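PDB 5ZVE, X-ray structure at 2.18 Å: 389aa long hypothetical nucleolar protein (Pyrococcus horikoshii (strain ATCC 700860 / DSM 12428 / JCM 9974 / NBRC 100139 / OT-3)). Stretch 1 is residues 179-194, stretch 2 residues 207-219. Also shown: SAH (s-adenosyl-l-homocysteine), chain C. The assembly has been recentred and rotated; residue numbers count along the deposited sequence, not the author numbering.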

# COMPACT_ATOMS: atom_id res chain seq x y z
N PHE A 179 -11.89 -9.09 -7.44
CA PHE A 179 -10.76 -8.94 -6.52
C PHE A 179 -10.33 -7.49 -6.34
O PHE A 179 -10.74 -6.60 -7.09
CB PHE A 179 -9.56 -9.78 -6.98
CG PHE A 179 -8.93 -9.30 -8.26
CD1 PHE A 179 -7.91 -8.35 -8.23
CD2 PHE A 179 -9.34 -9.80 -9.48
CE1 PHE A 179 -7.33 -7.90 -9.41
CE2 PHE A 179 -8.75 -9.36 -10.66
CZ PHE A 179 -7.75 -8.41 -10.62
N TYR A 180 -9.49 -7.27 -5.34
CA TYR A 180 -8.97 -5.94 -5.04
C TYR A 180 -7.51 -6.05 -4.64
O TYR A 180 -7.18 -6.67 -3.62
CB TYR A 180 -9.79 -5.28 -3.93
CG TYR A 180 -9.40 -3.86 -3.64
CD1 TYR A 180 -9.96 -2.81 -4.35
CD2 TYR A 180 -8.46 -3.56 -2.65
CE1 TYR A 180 -9.60 -1.50 -4.09
CE2 TYR A 180 -8.10 -2.26 -2.39
CZ TYR A 180 -8.67 -1.23 -3.11
OH TYR A 180 -8.31 0.07 -2.85
N PRO A 181 -6.61 -5.48 -5.45
CA PRO A 181 -5.18 -5.53 -5.15
C PRO A 181 -4.89 -4.85 -3.81
O PRO A 181 -5.31 -3.71 -3.59
CB PRO A 181 -4.53 -4.78 -6.32
CG PRO A 181 -5.64 -4.05 -7.00
CD PRO A 181 -6.89 -4.82 -6.73
N GLN A 182 -4.19 -5.55 -2.92
CA GLN A 182 -4.03 -5.13 -1.54
C GLN A 182 -2.92 -5.97 -0.90
O GLN A 182 -2.86 -7.18 -1.11
CB GLN A 182 -5.34 -5.29 -0.77
CG GLN A 182 -5.33 -4.72 0.64
CD GLN A 182 -6.65 -4.90 1.36
OE1 GLN A 182 -7.30 -5.95 1.25
NE2 GLN A 182 -7.05 -3.89 2.12
N GLY A 183 -2.05 -5.33 -0.12
CA GLY A 183 -0.93 -6.03 0.48
C GLY A 183 -1.35 -7.00 1.57
O GLY A 183 -2.41 -6.85 2.17
N LEU A 184 -0.50 -7.99 1.83
CA LEU A 184 -0.75 -8.97 2.88
C LEU A 184 -0.94 -8.28 4.25
O LEU A 184 -1.93 -8.55 4.93
CB LEU A 184 0.38 -10.02 2.93
CG LEU A 184 0.48 -11.02 4.08
CD1 LEU A 184 -0.81 -11.75 4.28
CD2 LEU A 184 1.59 -12.03 3.84
N PRO A 185 -0.00 -7.40 4.67
CA PRO A 185 -0.23 -6.75 5.96
C PRO A 185 -1.57 -5.99 6.06
O PRO A 185 -2.23 -6.06 7.09
CB PRO A 185 0.95 -5.78 6.09
CG PRO A 185 1.62 -5.76 4.76
CD PRO A 185 1.31 -7.04 4.10
N SER A 186 -1.97 -5.32 4.99
CA SER A 186 -3.24 -4.60 5.00
C SER A 186 -4.44 -5.54 5.17
O SER A 186 -5.41 -5.19 5.85
CB SER A 186 -3.41 -3.78 3.72
OG SER A 186 -2.57 -2.65 3.73
N MET A 187 -4.36 -6.72 4.58
CA MET A 187 -5.41 -7.72 4.71
C MET A 187 -5.47 -8.30 6.13
O MET A 187 -6.55 -8.50 6.68
CB MET A 187 -5.20 -8.84 3.71
CG MET A 187 -5.55 -8.46 2.29
SD MET A 187 -5.63 -9.93 1.25
CE MET A 187 -3.90 -10.14 0.80
N VAL A 188 -4.31 -8.56 6.71
CA VAL A 188 -4.22 -9.02 8.09
C VAL A 188 -4.89 -8.01 9.03
O VAL A 188 -5.58 -8.39 9.98
CB VAL A 188 -2.76 -9.24 8.53
CG1 VAL A 188 -2.68 -9.64 9.98
CG2 VAL A 188 -2.10 -10.31 7.66
N THR A 189 -4.71 -6.73 8.74
CA THR A 189 -5.28 -5.65 9.55
C THR A 189 -6.79 -5.80 9.74
O THR A 189 -7.28 -5.79 10.87
CB THR A 189 -4.98 -4.27 8.93
OG1 THR A 189 -3.56 -4.04 8.90
CG2 THR A 189 -5.64 -3.16 9.74
N ALA A 190 -7.52 -5.95 8.64
CA ALA A 190 -8.98 -6.07 8.71
C ALA A 190 -9.40 -7.35 9.44
O ALA A 190 -10.39 -7.35 10.17
CB ALA A 190 -9.58 -6.04 7.31
N ARG A 191 -8.65 -8.42 9.22
CA ARG A 191 -8.90 -9.68 9.93
C ARG A 191 -8.73 -9.51 11.44
O ARG A 191 -9.57 -9.95 12.23
CB ARG A 191 -7.97 -10.77 9.41
CG ARG A 191 -8.44 -11.41 8.13
CD ARG A 191 -9.44 -12.52 8.43
NE ARG A 191 -9.82 -13.25 7.23
CZ ARG A 191 -10.62 -14.32 7.23
NH1 ARG A 191 -11.10 -14.78 8.37
NH2 ARG A 191 -10.92 -14.92 6.09
N VAL A 192 -7.63 -8.89 11.83
CA VAL A 192 -7.28 -8.70 13.23
C VAL A 192 -8.32 -7.82 13.95
O VAL A 192 -8.47 -7.89 15.17
CB VAL A 192 -5.85 -8.10 13.34
CG1 VAL A 192 -5.56 -7.56 14.73
CG2 VAL A 192 -4.82 -9.14 12.92
N LEU A 193 -9.07 -7.04 13.18
CA LEU A 193 -10.15 -6.24 13.74
C LEU A 193 -11.33 -7.11 14.17
O LEU A 193 -12.08 -6.75 15.09
CB LEU A 193 -10.63 -5.20 12.73
CG LEU A 193 -11.69 -4.23 13.25
CD1 LEU A 193 -11.16 -3.44 14.44
CD2 LEU A 193 -12.17 -3.28 12.16
N GLU A 194 -11.48 -8.26 13.51
CA GLU A 194 -12.58 -9.19 13.76
C GLU A 194 -13.95 -8.51 13.79
O GLU A 194 -14.64 -8.55 14.80
CB GLU A 194 -12.36 -9.94 15.08
CG GLU A 194 -11.06 -10.72 15.17
CD GLU A 194 -10.95 -11.50 16.47
OE1 GLU A 194 -11.99 -11.71 17.13
OE2 GLU A 194 -9.83 -11.90 16.84
N ALA A 207 -10.55 6.01 2.63
CA ALA A 207 -10.38 6.03 1.18
C ALA A 207 -8.96 5.62 0.78
O ALA A 207 -8.00 5.94 1.49
CB ALA A 207 -10.71 7.40 0.63
N PRO A 208 -8.81 4.92 -0.37
CA PRO A 208 -9.85 4.57 -1.35
C PRO A 208 -10.75 3.38 -0.97
O PRO A 208 -11.59 2.99 -1.79
CB PRO A 208 -9.03 4.22 -2.60
CG PRO A 208 -7.75 3.70 -2.06
CD PRO A 208 -7.47 4.51 -0.82
N GLY A 209 -10.59 2.82 0.22
CA GLY A 209 -11.54 1.83 0.70
C GLY A 209 -11.07 0.39 0.67
O GLY A 209 -11.89 -0.53 0.70
N GLY A 210 -9.76 0.20 0.60
CA GLY A 210 -9.17 -1.12 0.64
C GLY A 210 -9.59 -1.91 1.86
O GLY A 210 -10.14 -3.01 1.75
N LYS A 211 -9.35 -1.36 3.04
CA LYS A 211 -9.68 -2.06 4.27
C LYS A 211 -11.16 -1.98 4.57
O LYS A 211 -11.72 -2.87 5.20
CB LYS A 211 -8.86 -1.51 5.44
CG LYS A 211 -7.36 -1.77 5.31
CD LYS A 211 -6.56 -1.04 6.37
CE LYS A 211 -5.08 -1.33 6.23
NZ LYS A 211 -4.52 -0.71 5.00
N THR A 212 -11.82 -0.91 4.12
CA THR A 212 -13.25 -0.79 4.35
C THR A 212 -14.03 -1.90 3.64
O THR A 212 -14.90 -2.54 4.23
CB THR A 212 -13.79 0.57 3.89
OG1 THR A 212 -13.07 1.61 4.55
CG2 THR A 212 -15.26 0.69 4.22
N THR A 213 -13.71 -2.12 2.37
CA THR A 213 -14.42 -3.11 1.57
C THR A 213 -14.10 -4.54 2.03
O THR A 213 -14.91 -5.44 1.89
CB THR A 213 -14.12 -2.95 0.07
OG1 THR A 213 -12.71 -2.91 -0.15
CG2 THR A 213 -14.74 -1.65 -0.45
N HIS A 214 -12.90 -4.73 2.57
CA HIS A 214 -12.53 -6.01 3.16
C HIS A 214 -13.41 -6.32 4.37
O HIS A 214 -13.89 -7.45 4.52
CB HIS A 214 -11.05 -6.01 3.54
CG HIS A 214 -10.52 -7.35 3.93
ND1 HIS A 214 -9.23 -7.54 4.38
CD2 HIS A 214 -11.10 -8.58 3.94
CE1 HIS A 214 -9.04 -8.83 4.65
NE2 HIS A 214 -10.16 -9.47 4.39
N ILE A 215 -13.63 -5.32 5.22
CA ILE A 215 -14.55 -5.46 6.35
C ILE A 215 -15.94 -5.83 5.86
O ILE A 215 -16.62 -6.68 6.44
CB ILE A 215 -14.63 -4.16 7.18
CG1 ILE A 215 -13.26 -3.77 7.71
CG2 ILE A 215 -15.60 -4.33 8.34
CD1 ILE A 215 -12.77 -4.63 8.85
N ALA A 216 -16.36 -5.19 4.77
CA ALA A 216 -17.68 -5.42 4.19
C ALA A 216 -17.88 -6.87 3.76
O ALA A 216 -18.95 -7.43 3.96
CB ALA A 216 -17.90 -4.48 3.02
N GLN A 217 -16.85 -7.48 3.18
CA GLN A 217 -16.98 -8.87 2.74
C GLN A 217 -16.87 -9.84 3.93
O GLN A 217 -17.47 -10.91 3.92
CB GLN A 217 -15.95 -9.22 1.66
CG GLN A 217 -14.53 -9.45 2.13
CD GLN A 217 -13.58 -9.71 0.97
OE1 GLN A 217 -13.51 -8.93 0.02
NE2 GLN A 217 -12.86 -10.83 1.03
N LEU A 218 -16.10 -9.46 4.95
CA LEU A 218 -16.05 -10.25 6.18
C LEU A 218 -17.40 -10.23 6.89
O LEU A 218 -17.78 -11.19 7.56
CB LEU A 218 -14.96 -9.74 7.13
CG LEU A 218 -13.51 -9.87 6.67
CD1 LEU A 218 -12.62 -9.02 7.57
CD2 LEU A 218 -13.06 -11.33 6.68
N LEU A 219 -18.12 -9.12 6.74
CA LEU A 219 -19.47 -8.99 7.29
C LEU A 219 -20.50 -9.63 6.38
O LEU A 219 -21.67 -9.76 6.74
CB LEU A 219 -19.81 -7.52 7.53
CG LEU A 219 -19.05 -6.78 8.63
CD1 LEU A 219 -19.70 -5.44 8.91
CD2 LEU A 219 -18.97 -7.61 9.89
N SAH C . -7.31 2.90 4.75
CA SAH C . -7.25 3.21 3.32
CB SAH C . -6.05 4.09 2.99
CG SAH C . -5.72 5.18 4.00
SD SAH C . -4.57 6.39 3.29
C SAH C . -7.28 1.95 2.44
O SAH C . -7.08 0.83 2.92
OXT SAH C . -7.49 2.03 1.23
C5' SAH C . -4.92 7.65 4.56
C4' SAH C . -6.15 8.50 4.27
O4' SAH C . -6.35 9.42 5.32
C3' SAH C . -6.08 9.32 3.00
O3' SAH C . -7.07 8.88 2.10
C2' SAH C . -6.40 10.75 3.41
O2' SAH C . -7.38 11.29 2.56
C1' SAH C . -6.97 10.58 4.80
N9 SAH C . -6.78 11.75 5.68
C8 SAH C . -5.66 12.54 5.83
N7 SAH C . -5.93 13.49 6.75
C5 SAH C . -7.20 13.33 7.19
C6 SAH C . -7.98 14.02 8.11
N6 SAH C . -7.49 15.07 8.76
N1 SAH C . -9.27 13.61 8.35
C2 SAH C . -9.79 12.52 7.67
N3 SAH C . -9.01 11.84 6.76
C4 SAH C . -7.74 12.24 6.52
O HOH W 1 -5.34 -1.34 2.11
O HOH W 2 -7.84 -5.03 4.42

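One direct hydrogen bond is clear-cut across this contact, from Lys211 NZ to Ser186 OG at 3.0 Å; two waters carry further polar links. Water 1 accepts from Gln182 NE2 and from Lys211 NZ, both at 3.1 Å, and donates to SAH O at 2.9 Å, so the two stretches and the ligand carboxylate share a single solvent molecule. Water 2 donates to Ser186 O at 2.8 Å and lies 2.9 Å from His214 ND1, to which it is also hydrogen-bonded; its bond from Gln182 NE2, at 2.7 Å, is weak. The example illustrates how a water can join groups that cannot pair directly: at water 1 two donors, Gln182 NE2 and Lys211 NZ, share one acceptor, which in turn donates to SAH O.

Between helices 184-193 and 210-218 the packing centres on a small residue. Their axes approach to 9.3 Å at 47°, and Ala190 acts as a knob among Lys211, His214, Ile215 and Leu218. Its CB lies 3.3 Å from His214 ND1 and 3.8 Å from Ile215 CD1. Leucine extends this apolar patch further along, with Leu193 CD2 3.6 Å from Ile215 CD1, while Leu218 CD2 covers one face of the Arg191 guanidinium, 3.8 Å from Arg191 NE. The His214 ring presents its edge to the Met187 carbonyl, bringing His214 CE1 within 3.2 Å of Met187 O.

At the start of the second helix the case for glycine is more direct. Tyr180 CE2 reaches Gly210 CA at 3.4 Å, and an ideal CB on Gly210 would sit 3.3 Å from that same Tyr180 CE2 and 3.0 Å from SAH O. With the backbone uncluttered, Gly210 N donates to SAH OXT at 3.0 Å and Lys211 N to SAH O at 3.2 Å. The helix start thus holds the ligand carboxylate while its flank packs against the first stretch.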